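Long-range contacts in gluconate kinase (PDB 3LL3), which binds ATP and D-xylulose and probably phosphorylates a sugar or sugar acid, such as xylulose or gluconate: residues Glu47-Ile52 against Asp90-Asn95; Ile84-Asp89 against Lys153-Lys158; Ala327-Arg332 against Ala469-Leu474; Asn333-Pro338 against Pro476-Ile481. All coordinates share one frame; numbering follows the deposited sequence.

Contact 1: Glu47-Ile52 against Asp90-Asn95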
loop_
_atom_site.group_PDB
_atom_site.type_symbol
_atom_site.label_atom_id
_atom_site.label_comp_id
_atom_site.label_asym_id
_atom_site.label_seq_id
_atom_site.Cartn_x
_atom_site.Cartn_y
_atom_site.Cartn_z
ATOM N N GLU A 47 10.985 -24.470 23.730
ATOM C CA GLU A 47 10.833 -25.890 23.470
ATOM C C GLU A 47 11.489 -26.692 24.578
ATOM O O GLU A 47 12.375 -26.192 25.282
ATOM C CB GLU A 47 11.346 -26.280 22.075
ATOM C CG GLU A 47 12.592 -25.550 21.623
ATOM C CD GLU A 47 12.786 -25.576 20.103
ATOM O OE1 GLU A 47 13.954 -25.591 19.658
ATOM O OE2 GLU A 47 11.787 -25.581 19.354
ATOM N N ASP A 48 11.028 -27.928 24.740
ATOM C CA ASP A 48 11.501 -28.809 25.806
ATOM C C ASP A 48 12.812 -29.494 25.404
ATOM O O ASP A 48 12.835 -30.312 24.479
ATOM C CB ASP A 48 10.421 -29.846 26.136
ATOM C CG ASP A 48 10.783 -30.731 27.332
ATOM O OD1 ASP A 48 11.970 -30.791 27.724
ATOM O OD2 ASP A 48 9.865 -31.380 27.875
ATOM N N PRO A 49 13.913 -29.147 26.092
ATOM C CA PRO A 49 15.226 -29.715 25.777
ATOM C C PRO A 49 15.220 -31.242 25.851
ATOM O O PRO A 49 15.922 -31.867 25.063
ATOM C CB PRO A 49 16.132 -29.114 26.855
ATOM C CG PRO A 49 15.480 -27.852 27.211
ATOM C CD PRO A 49 14.005 -28.135 27.157
ATOM N N LYS A 50 14.436 -31.819 26.763
ATOM C CA LYS A 50 14.314 -33.281 26.861
ATOM C C LYS A 50 13.717 -33.920 25.589
ATOM O O LYS A 50 14.204 -34.956 25.119
ATOM C CB LYS A 50 13.492 -33.677 28.093
ATOM C CG LYS A 50 14.199 -33.427 29.407
ATOM C CD LYS A 50 13.272 -33.629 30.594
ATOM C CE LYS A 50 14.067 -33.876 31.860
ATOM N NZ LYS A 50 14.936 -35.080 31.719
ATOM N N LEU A 51 12.668 -33.303 25.048
ATOM C CA LEU A 51 12.077 -33.735 23.778
ATOM C C LEU A 51 13.066 -33.634 22.628
ATOM O O LEU A 51 13.174 -34.545 21.803
ATOM C CB LEU A 51 10.828 -32.913 23.448
ATOM C CG LEU A 51 9.532 -33.399 24.091
ATOM C CD1 LEU A 51 9.780 -33.796 25.541
ATOM C CD2 LEU A 51 8.444 -32.345 23.997
ATOM N N ILE A 52 13.782 -32.520 22.566
ATOM C CA ILE A 52 14.762 -32.332 21.510
ATOM C C ILE A 52 15.829 -33.409 21.603
ATOM O O ILE A 52 16.188 -34.029 20.590
ATOM C CB ILE A 52 15.410 -30.938 21.568
ATOM C CG1 ILE A 52 14.368 -29.867 21.237
ATOM C CG2 ILE A 52 16.590 -30.868 20.619
ATOM C CD1 ILE A 52 14.912 -28.446 21.200
ATOM N N ASP A 90 22.718 -29.860 37.934
ATOM C CA ASP A 90 22.715 -29.946 36.467
ATOM C C ASP A 90 21.327 -30.212 35.874
ATOM O O ASP A 90 21.208 -30.633 34.724
ATOM C CB ASP A 90 23.693 -31.019 35.979
ATOM C CG ASP A 90 25.143 -30.619 36.164
ATOM O OD1 ASP A 90 25.419 -29.404 36.198
ATOM O OD2 ASP A 90 26.011 -31.516 36.252
ATOM N N GLU A 91 20.283 -29.953 36.651
ATOM C CA GLU A 91 18.921 -30.207 36.194
ATOM C C GLU A 91 18.337 -28.989 35.477
ATOM O O GLU A 91 18.695 -27.853 35.773
ATOM C CB GLU A 91 18.035 -30.613 37.376
ATOM C CG GLU A 91 17.481 -29.449 38.213
ATOM C CD GLU A 91 18.501 -28.840 39.182
ATOM O OE1 GLU A 91 18.169 -27.811 39.812
ATOM O OE2 GLU A 91 19.623 -29.384 39.327
ATOM N N LEU A 92 17.438 -29.224 34.531
ATOM C CA LEU A 92 16.802 -28.124 33.819
ATOM C C LEU A 92 16.023 -27.238 34.768
ATOM O O LEU A 92 15.213 -27.737 35.547
ATOM C CB LEU A 92 15.854 -28.655 32.755
ATOM C CG LEU A 92 16.563 -29.307 31.578
ATOM C CD1 LEU A 92 15.552 -30.032 30.691
ATOM C CD2 LEU A 92 17.334 -28.241 30.813
ATOM N N LEU A 93 16.271 -25.931 34.685
ATOM C CA LEU A 93 15.540 -24.926 35.450
ATOM C C LEU A 93 14.526 -24.217 34.557
ATOM O O LEU A 93 13.572 -23.599 35.048
ATOM C CB LEU A 93 16.504 -23.880 36.019
ATOM C CG LEU A 93 17.366 -24.260 37.224
ATOM C CD1 LEU A 93 18.379 -23.164 37.564
ATOM C CD2 LEU A 93 16.481 -24.555 38.422
ATOM N N THR A 94 14.760 -24.284 33.245
ATOM C CA THR A 94 13.921 -23.609 32.259
ATOM C C THR A 94 13.810 -24.511 31.036
ATOM O O THR A 94 14.565 -25.469 30.891
ATOM C CB THR A 94 14.571 -22.302 31.745
ATOM O OG1 THR A 94 15.741 -22.630 30.995
ATOM C CG2 THR A 94 14.976 -21.372 32.882
ATOM N N ASN A 95 12.870 -24.202 30.157
ATOM C CA ASN A 95 12.883 -24.780 28.815
ATOM C C ASN A 95 13.937 -24.080 27.967
ATOM O O ASN A 95 14.636 -23.181 28.439
ATOM C CB ASN A 95 11.519 -24.624 28.148
ATOM C CG ASN A 95 10.481 -25.567 28.716
ATOM O OD1 ASN A 95 10.755 -26.738 28.953
ATOM N ND2 ASN A 95 9.275 -25.058 28.925
#
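P49 and L92 carry the apolar half of this contact. The proline ring and the leucine run past each other in opposite directions, and both leucine methyls lie on the proline ring: CD1 of L92 is 4.0 Å from P49 CB, and CD2 is 4.1 Å from P49 CG. L92 CD1 also lies 3.9 Å from K50 CG, so one methyl group bridges two consecutive residues of the first helical turn.

The second half is built on N95, whose side chain crosses the proline at about a right angle. P49 CD approaches N95 CA at 3.9 Å, N95 CB sits 3.4 Å from the carbonyl O of E47, and N95 OD1 rests 3.8 Å from D48 CA. No hydrogen bond joins the two segments; ND2 of N95 hydrogen-bonds OE1 of E46, the residue just before Glu47-Ile52.

Within Glu47-Ile52, D48 is the N-cap: its OD1 accepts from K50 N at 2.8 Å, the donor standing 39° out of the carboxylate plane.

The Asp90-Asn95 loop thus packs against the start of helix 49-65, where P49 also touches I84 of strand 84-86 and Y160 of helix 157-166.

Contact 2: Ile84-Asp89 against Lys153-Lys158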
loop_
_atom_site.group_PDB
_atom_site.type_symbol
_atom_site.label_atom_id
_atom_site.label_comp_id
_atom_site.label_asym_id
_atom_site.label_seq_id
_atom_site.Cartn_x
_atom_site.Cartn_y
_atom_site.Cartn_z
ATOM N N ILE A 84 19.112 -21.759 27.994
ATOM C CA ILE A 84 18.631 -22.774 28.924
ATOM C C ILE A 84 19.390 -22.648 30.232
ATOM O O ILE A 84 20.621 -22.549 30.214
ATOM C CB ILE A 84 18.959 -24.184 28.413
ATOM C CG1 ILE A 84 18.307 -24.449 27.055
ATOM C CG2 ILE A 84 18.576 -25.243 29.456
ATOM C CD1 ILE A 84 18.802 -25.723 26.406
ATOM N N GLY A 85 18.673 -22.695 31.357
ATOM C CA GLY A 85 19.308 -22.652 32.669
ATOM C C GLY A 85 19.382 -24.012 33.366
ATOM O O GLY A 85 18.395 -24.746 33.427
ATOM N N LEU A 86 20.557 -24.346 33.892
ATOM C CA LEU A 86 20.735 -25.549 34.697
ATOM C C LEU A 86 20.982 -25.180 36.164
ATOM O O LEU A 86 21.687 -24.218 36.441
ATOM C CB LEU A 86 21.933 -26.356 34.188
ATOM C CG LEU A 86 21.900 -26.853 32.737
ATOM C CD1 LEU A 86 23.134 -27.681 32.476
ATOM C CD2 LEU A 86 20.632 -27.648 32.464
ATOM N N GLY A 87 20.429 -25.956 37.091
ATOM C CA GLY A 87 20.716 -25.786 38.509
ATOM C C GLY A 87 22.003 -26.471 38.949
ATOM O O GLY A 87 22.739 -27.022 38.136
ATOM N N SER A 88 22.277 -26.437 40.251
ATOM C CA SER A 88 23.500 -27.029 40.802
ATOM C C SER A 88 23.559 -28.551 40.644
ATOM O O SER A 88 24.646 -29.127 40.620
ATOM C CB SER A 88 23.659 -26.661 42.278
ATOM O OG SER A 88 22.645 -27.279 43.051
ATOM N N ASP A 89 22.401 -29.201 40.540
ATOM C CA ASP A 89 22.365 -30.634 40.231
ATOM C C ASP A 89 22.340 -30.878 38.711
ATOM O O ASP A 89 21.971 -31.965 38.254
ATOM C CB ASP A 89 21.151 -31.310 40.893
ATOM C CG ASP A 89 21.493 -31.997 42.227
ATOM O OD1 ASP A 89 22.308 -31.454 43.011
ATOM O OD2 ASP A 89 20.933 -33.086 42.498
ATOM N N LYS A 153 24.429 -22.649 35.482
ATOM C CA LYS A 153 24.901 -22.692 34.093
ATOM C C LYS A 153 23.857 -22.089 33.173
ATOM O O LYS A 153 22.663 -22.355 33.317
ATOM C CB LYS A 153 25.200 -24.128 33.647
ATOM C CG LYS A 153 26.408 -24.765 34.353
ATOM C CD LYS A 153 27.686 -24.064 33.931
ATOM C CE LYS A 153 28.926 -24.890 34.244
ATOM N NZ LYS A 153 29.256 -24.854 35.670
ATOM N N TRP A 154 24.312 -21.264 32.236
ATOM C CA TRP A 154 23.444 -20.733 31.203
ATOM C C TRP A 154 23.993 -21.195 29.866
ATOM O O TRP A 154 25.130 -20.885 29.513
ATOM C CB TRP A 154 23.417 -19.208 31.273
ATOM C CG TRP A 154 22.665 -18.702 32.451
ATOM C CD1 TRP A 154 23.181 -18.089 33.565
ATOM C CD2 TRP A 154 21.256 -18.787 32.652
ATOM N NE1 TRP A 154 22.167 -17.769 34.432
ATOM C CE2 TRP A 154 20.975 -18.183 33.896
ATOM C CE3 TRP A 154 20.200 -19.302 31.894
ATOM C CZ2 TRP A 154 19.685 -18.083 34.399
ATOM C CZ3 TRP A 154 18.913 -19.202 32.390
ATOM C CH2 TRP A 154 18.669 -18.600 33.642
ATOM N N ILE A 155 23.198 -21.968 29.134
ATOM C CA ILE A 155 23.703 -22.630 27.939
ATOM C C ILE A 155 22.690 -22.566 26.816
ATOM O O ILE A 155 21.580 -22.077 27.002
ATOM C CB ILE A 155 24.011 -24.120 28.213
ATOM C CG1 ILE A 155 22.727 -24.861 28.586
ATOM C CG2 ILE A 155 25.070 -24.273 29.326
ATOM C CD1 ILE A 155 22.970 -26.317 29.049
ATOM N N GLY A 156 23.075 -23.083 25.652
ATOM C CA GLY A 156 22.153 -23.196 24.536
ATOM C C GLY A 156 21.849 -24.655 24.276
ATOM O O GLY A 156 22.478 -25.539 24.861
ATOM N N ILE A 157 20.896 -24.914 23.389
ATOM C CA ILE A 157 20.475 -26.282 23.096
ATOM C C ILE A 157 21.607 -27.158 22.547
ATOM O O ILE A 157 21.650 -28.363 22.816
ATOM C CB ILE A 157 19.295 -26.307 22.099
ATOM C CG1 ILE A 157 18.782 -27.737 21.930
ATOM C CG2 ILE A 157 19.731 -25.735 20.745
ATOM C CD1 ILE A 157 18.051 -28.269 23.152
ATOM N N LYS A 158 22.513 -26.596 21.750
ATOM C CA LYS A 158 23.607 -27.436 21.283
ATOM C C LYS A 158 24.478 -27.905 22.465
ATOM O O LYS A 158 24.834 -29.078 22.539
ATOM C CB LYS A 158 24.445 -26.802 20.165
ATOM C CG LYS A 158 25.648 -27.683 19.750
ATOM C CD LYS A 158 26.229 -27.298 18.364
ATOM C CE LYS A 158 27.092 -26.028 18.429
ATOM N NZ LYS A 158 28.455 -26.312 19.003
#
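The amide N of I84 donates to the carbonyl O of I155 at 2.7 Å, and I155 N returns a bond to I84 O at 2.9 Å, nearly straight at 168° and in the carbonyl plane. This reciprocal couple makes I84 and I155 an antiparallel hydrogen-bonded pair. L86 with K153 forms the next: L86 N reaches K153 O at 3.0 Å, while the return bond from K153 N to L86 O is weak. Between them G85 and W154 form a non-hydrogen-bonded pair, where G85 CA approaches W154 CZ3 at 3.5 Å.

I84, L86, K153 and I155 share the other face. The I155 CG1 branch takes the crowded position between backbone N and carbonyl carbon (chi1 63°), which sets CG1 3.8 Å from I84 CB. From there CD1 of I155 meets L86 CD1 at 3.7 Å, the two side chains crossing at about a right angle. I84 CD1 extends past the strand to I157 CA at 3.8 Å, at the start of helix 157-166.

The result is a two-stranded antiparallel sheet formed by segments far apart in sequence: three sound backbone bonds and one weak one fix the register, the I84, L86 and I155 branches pack on one face, and the W154 ring lies against G85 on the other.

Contact 3: Ala327-Arg332 against Ala469-Leu474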
loop_
_atom_site.group_PDB
_atom_site.type_symbol
_atom_site.label_atom_id
_atom_site.label_comp_id
_atom_site.label_asym_id
_atom_site.label_seq_id
_atom_site.Cartn_x
_atom_site.Cartn_y
_atom_site.Cartn_z
ATOM N N ALA A 327 3.281 -9.308 -15.935
ATOM C CA ALA A 327 3.472 -7.870 -15.731
ATOM C C ALA A 327 4.887 -7.495 -16.143
ATOM O O ALA A 327 5.777 -8.335 -16.099
ATOM C CB ALA A 327 3.220 -7.492 -14.268
ATOM N N PRO A 328 5.112 -6.237 -16.552
ATOM C CA PRO A 328 6.487 -5.889 -16.923
ATOM C C PRO A 328 7.383 -5.791 -15.695
ATOM O O PRO A 328 6.893 -5.543 -14.592
ATOM C CB PRO A 328 6.342 -4.507 -17.565
ATOM C CG PRO A 328 5.103 -3.927 -16.915
ATOM C CD PRO A 328 4.188 -5.094 -16.664
ATOM N N ALA A 329 8.679 -6.005 -15.895
ATOM C CA ALA A 329 9.671 -5.792 -14.863
ATOM C C ALA A 329 9.472 -4.407 -14.256
ATOM O O ALA A 329 9.448 -3.404 -14.971
ATOM C CB ALA A 329 11.076 -5.914 -15.464
ATOM N N GLY A 330 9.325 -4.356 -12.936
ATOM C CA GLY A 330 9.169 -3.095 -12.236
ATOM C C GLY A 330 7.718 -2.854 -11.870
ATOM O O GLY A 330 7.408 -1.899 -11.161
ATOM N N SER A 331 6.835 -3.719 -12.363
ATOM C CA SER A 331 5.402 -3.670 -12.058
ATOM C C SER A 331 4.766 -2.288 -12.281
ATOM O O SER A 331 3.881 -1.869 -11.523
ATOM C CB SER A 331 5.136 -4.136 -10.619
ATOM O OG SER A 331 5.684 -5.427 -10.358
ATOM N N ARG A 332 5.224 -1.588 -13.309
ATOM C CA ARG A 332 4.764 -0.229 -13.591
ATOM C C ARG A 332 4.936 0.680 -12.381
ATOM O O ARG A 332 4.080 1.525 -12.085
ATOM C CB ARG A 332 3.306 -0.238 -14.046
ATOM C CG ARG A 332 3.036 -1.186 -15.208
ATOM C CD ARG A 332 1.623 -0.997 -15.742
ATOM N NE ARG A 332 1.260 -2.088 -16.632
ATOM C CZ ARG A 332 1.479 -2.069 -17.942
ATOM N NH1 ARG A 332 2.042 -0.999 -18.503
ATOM N NH2 ARG A 332 1.131 -3.106 -18.689
ATOM N N ALA A 469 18.992 -2.522 -15.361
ATOM C CA ALA A 469 18.865 -1.069 -15.412
ATOM C C ALA A 469 17.508 -0.597 -14.889
ATOM O O ALA A 469 17.419 0.410 -14.165
ATOM C CB ALA A 469 19.096 -0.553 -16.830
ATOM N N THR A 470 16.452 -1.311 -15.269
ATOM C CA THR A 470 15.116 -0.944 -14.807
ATOM C C THR A 470 15.087 -0.981 -13.266
ATOM O O THR A 470 14.637 -0.040 -12.602
ATOM C CB THR A 470 14.071 -1.920 -15.352
ATOM O OG1 THR A 470 14.063 -1.875 -16.792
ATOM C CG2 THR A 470 12.698 -1.568 -14.810
ATOM N N TYR A 471 15.592 -2.073 -12.707
ATOM C CA TYR A 471 15.575 -2.253 -11.269
ATOM C C TYR A 471 16.491 -1.267 -10.573
ATOM O O TYR A 471 16.215 -0.825 -9.468
ATOM C CB TYR A 471 15.903 -3.706 -10.896
ATOM C CG TYR A 471 14.738 -4.610 -11.210
ATOM C CD1 TYR A 471 13.501 -4.408 -10.597
ATOM C CD2 TYR A 471 14.851 -5.622 -12.149
ATOM C CE1 TYR A 471 12.419 -5.209 -10.895
ATOM C CE2 TYR A 471 13.775 -6.424 -12.462
ATOM C CZ TYR A 471 12.566 -6.218 -11.833
ATOM O OH TYR A 471 11.507 -7.026 -12.153
ATOM N N GLN A 472 17.582 -0.916 -11.234
ATOM C CA GLN A 472 18.524 0.037 -10.666
ATOM C C GLN A 472 17.880 1.410 -10.522
ATOM O O GLN A 472 18.185 2.163 -9.587
ATOM C CB GLN A 472 19.771 0.116 -11.541
ATOM C CG GLN A 472 20.952 0.791 -10.893
ATOM C CD GLN A 472 22.275 0.335 -11.497
ATOM O OE1 GLN A 472 22.345 -0.701 -12.172
ATOM N NE2 GLN A 472 23.333 1.107 -11.254
ATOM N N LYS A 473 16.987 1.738 -11.454
ATOM C CA LYS A 473 16.268 2.989 -11.375
ATOM C C LYS A 473 15.107 2.902 -10.382
ATOM O O LYS A 473 14.757 3.887 -9.733
ATOM C CB LYS A 473 15.791 3.444 -12.767
ATOM C CG LYS A 473 14.862 4.644 -12.712
ATOM C CD LYS A 473 14.604 5.263 -14.088
ATOM C CE LYS A 473 14.001 6.663 -13.957
ATOM N NZ LYS A 473 13.999 7.380 -15.258
ATOM N N LEU A 474 14.530 1.714 -10.237
ATOM C CA LEU A 474 13.361 1.550 -9.373
ATOM C C LEU A 474 13.695 1.376 -7.883
ATOM O O LEU A 474 12.890 1.744 -7.023
ATOM C CB LEU A 474 12.494 0.391 -9.859
ATOM C CG LEU A 474 11.248 0.087 -9.020
ATOM C CD1 LEU A 474 10.290 1.294 -9.007
ATOM C CD2 LEU A 474 10.565 -1.167 -9.573
#
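A329 meets Y471 at the tip of the type II beta turn that runs from P328 to S331, closed by S331 N donating to P328 O at 2.9 Å. The methyl CB of A329 points toward the helix and lies 3.5 Å from Y471 OH and 3.9 Å from Y471 CZ, while the carbonyl O of A329 sits 3.7 Å from T470 CG2.

G330 follows at the third position of the turn, with the positive phi (102°) that a type II turn has there. L474 CD2 packs 3.6 Å from G330 CA; CG of L474, anti to the backbone N (chi1 179°), carries this branch toward the turn. G330 N stands 3.8 Å from Y471 CE1, oblique to the ring.

No hydrogen bond crosses directly. E374 links the two sides: its OE2 is hydrogen-bonded to both Y471 OH and G330 N, and its OE1 bonds S331 OG, so one carboxylate grips turn and helix together.

The loop carrying the turn joins helix 317-325 to strand 335-337 and touches two helices: 365-388, which supplies E374, and 465-485, which supplies T470, Y471 and L474. Helix 407-417 packs on Y471 as well.

Contact 4: Asn333-Pro338 against Pro476-Ile481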
loop_
_atom_site.group_PDB
_atom_site.type_symbol
_atom_site.label_atom_id
_atom_site.label_comp_id
_atom_site.label_asym_id
_atom_site.label_seq_id
_atom_site.Cartn_x
_atom_site.Cartn_y
_atom_site.Cartn_z
ATOM N N ASN A 333 6.053 0.500 -11.683
ATOM C CA ASN A 333 6.411 1.361 -10.579
ATOM C C ASN A 333 5.577 1.140 -9.329
ATOM O O ASN A 333 5.551 1.994 -8.446
ATOM C CB ASN A 333 6.331 2.831 -10.997
ATOM C CG ASN A 333 7.569 3.296 -11.724
ATOM O OD1 ASN A 333 8.583 2.581 -11.788
ATOM N ND2 ASN A 333 7.502 4.502 -12.280
ATOM N N LEU A 334 4.900 0.008 -9.236
ATOM C CA LEU A 334 4.198 -0.293 -8.003
ATOM C C LEU A 334 5.212 -0.780 -6.955
ATOM O O LEU A 334 5.998 -1.677 -7.224
ATOM C CB LEU A 334 3.102 -1.326 -8.251
ATOM C CG LEU A 334 2.332 -1.772 -7.005
ATOM C CD1 LEU A 334 1.632 -0.573 -6.346
ATOM C CD2 LEU A 334 1.346 -2.861 -7.365
ATOM N N ILE A 335 5.199 -0.172 -5.770
ATOM C CA ILE A 335 6.073 -0.586 -4.677
ATOM C C ILE A 335 5.330 -1.437 -3.638
ATOM O O ILE A 335 4.235 -1.072 -3.186
ATOM C CB ILE A 335 6.693 0.622 -3.957
ATOM C CG1 ILE A 335 7.664 1.353 -4.886
ATOM C CG2 ILE A 335 7.401 0.168 -2.653
ATOM C CD1 ILE A 335 8.708 0.445 -5.515
ATOM N N PHE A 336 5.933 -2.565 -3.268
ATOM C CA PHE A 336 5.434 -3.396 -2.184
ATOM C C PHE A 336 6.485 -3.463 -1.088
ATOM O O PHE A 336 7.551 -4.060 -1.290
ATOM C CB PHE A 336 5.105 -4.810 -2.665
ATOM C CG PHE A 336 4.581 -5.719 -1.576
ATOM C CD1 PHE A 336 3.305 -5.541 -1.045
ATOM C CD2 PHE A 336 5.354 -6.760 -1.089
ATOM C CE1 PHE A 336 2.818 -6.390 -0.046
ATOM C CE2 PHE A 336 4.880 -7.602 -0.098
ATOM C CZ PHE A 336 3.619 -7.421 0.430
ATOM N N LEU A 337 6.204 -2.840 0.054
ATOM C CA LEU A 337 7.066 -3.026 1.226
ATOM C C LEU A 337 6.599 -4.306 1.930
ATOM O O LEU A 337 5.452 -4.398 2.353
ATOM C CB LEU A 337 7.010 -1.815 2.169
ATOM C CG LEU A 337 7.357 -0.432 1.594
ATOM C CD1 LEU A 337 7.240 0.682 2.654
ATOM C CD2 LEU A 337 8.755 -0.444 0.997
ATOM N N PRO A 338 7.485 -5.309 2.037
ATOM C CA PRO A 338 7.065 -6.666 2.426
ATOM C C PRO A 338 6.954 -6.920 3.929
ATOM O O PRO A 338 6.832 -8.080 4.327
ATOM C CB PRO A 338 8.181 -7.558 1.874
ATOM C CG PRO A 338 9.357 -6.664 1.674
ATOM C CD PRO A 338 8.921 -5.226 1.724
ATOM N N PRO A 476 15.757 3.049 -5.917
ATOM C CA PRO A 476 15.696 4.295 -5.143
ATOM C C PRO A 476 14.258 4.684 -4.780
ATOM O O PRO A 476 14.044 5.238 -3.715
ATOM C CB PRO A 476 16.299 5.330 -6.106
ATOM C CG PRO A 476 17.282 4.524 -6.924
ATOM C CD PRO A 476 16.576 3.192 -7.138
ATOM N N LEU A 477 13.296 4.417 -5.654
ATOM C CA LEU A 477 11.898 4.710 -5.337
ATOM C C LEU A 477 11.408 3.803 -4.198
ATOM O O LEU A 477 10.687 4.250 -3.314
ATOM C CB LEU A 477 11.013 4.536 -6.571
ATOM C CG LEU A 477 9.500 4.690 -6.377
ATOM C CD1 LEU A 477 9.156 6.046 -5.798
ATOM C CD2 LEU A 477 8.778 4.464 -7.703
ATOM N N TYR A 478 11.807 2.529 -4.223
ATOM C CA TYR A 478 11.475 1.604 -3.138
ATOM C C TYR A 478 11.965 2.177 -1.803
ATOM O O TYR A 478 11.242 2.156 -0.812
ATOM C CB TYR A 478 12.118 0.241 -3.396
ATOM C CG TYR A 478 12.006 -0.764 -2.261
ATOM C CD1 TYR A 478 10.981 -1.711 -2.235
ATOM C CD2 TYR A 478 12.917 -0.754 -1.211
ATOM C CE1 TYR A 478 10.881 -2.637 -1.195
ATOM C CE2 TYR A 478 12.823 -1.664 -0.168
ATOM C CZ TYR A 478 11.808 -2.599 -0.157
ATOM O OH TYR A 478 11.742 -3.473 0.896
ATOM N N CYS A 479 13.194 2.687 -1.788
ATOM C CA CYS A 479 13.781 3.261 -0.583
ATOM C C CYS A 479 13.096 4.565 -0.166
ATOM O O CYS A 479 13.023 4.884 1.026
ATOM C CB CYS A 479 15.279 3.486 -0.770
ATOM S SG CYS A 479 16.198 1.951 -0.961
ATOM N N GLU A 480 12.617 5.321 -1.147
ATOM C CA GLU A 480 11.887 6.549 -0.848
ATOM C C GLU A 480 10.598 6.226 -0.104
ATOM O O GLU A 480 10.285 6.873 0.888
ATOM C CB GLU A 480 11.585 7.340 -2.116
ATOM C CG GLU A 480 12.763 8.169 -2.597
ATOM C CD GLU A 480 13.050 9.354 -1.689
ATOM O OE1 GLU A 480 12.080 10.063 -1.332
ATOM O OE2 GLU A 480 14.238 9.571 -1.332
ATOM N N ILE A 481 9.864 5.216 -0.573
ATOM C CA ILE A 481 8.583 4.851 0.040
ATOM C C ILE A 481 8.804 4.255 1.438
ATOM O O ILE A 481 8.089 4.566 2.395
ATOM C CB ILE A 481 7.789 3.870 -0.852
ATOM C CG1 ILE A 481 7.578 4.466 -2.249
ATOM C CG2 ILE A 481 6.462 3.499 -0.206
ATOM C CD1 ILE A 481 7.061 5.896 -2.269
#
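A strand-on-helix packing in the C-terminal part of this FGGY kinase joins strand 335-337 to helix 465-485, with I335 and L337 meeting L477, Y478 and I481. The short segments have axes 8.8 Å apart at closest approach, and their directions differ by 52°. I335 points toward the helix and the methyl ends of L337 also reach it, whereas the side chain of F336 points away.

I335 fits among L477, its neighbour Y478, and I481 one turn later. Its CG1 lies 4.1 Å from both L477 CG and I481 CG1, while CD1 of I335 lies 3.8 Å from Y478 CA. L337 splits its methyls: CD1 packs 4.1 Å from I481 CG2, and CD2 lies over one face of the Y478 ring, 4.0 Å from its centroid and 22° off the normal, a CH-pi contact offset toward the rim.

CG of Y478, anti to the backbone N (chi1 172°), carries the ring off the helix to where L337 CD2 meets its face. Both segments also meet the second subunit: N333 ND2 hydrogen-bonds F492 O of that subunit, and F492 of that subunit packs on L477 and I481. No hydrogen bond spans the two segments, so the join is apolar apart from ring-edge approaches. Near the ring plane, F336 O lies 3.6 Å from Y478 CE1, and P338 CD comes 3.4 Å from Y478 OH.

How the contacts relate
The four contacts form two pairs on opposite sides of the chain's centre. Contacts 1 and 2 have centres 8 Å apart and join directly: L93 N lies 2.7 Å from G85 O, a probable hydrogen bond, and L92 CD2 packs 3.5 Å from I84 CG2. Contacts 3 and 4, with centres 11 Å apart, both use helix 465-485 and meet through L474, whose CD1 lies 3.9 Å from I335 CD1. Between the pairs, the closest approach is about 24 Å between nearest atoms of contacts 1 and 4. None of contacts 1 to 3 lies at a ligand site, although the side chains of E47 and I157 are each about 9 Å from bound D-xylulose; that of P338 is about 9 Å from ATP-binding G300.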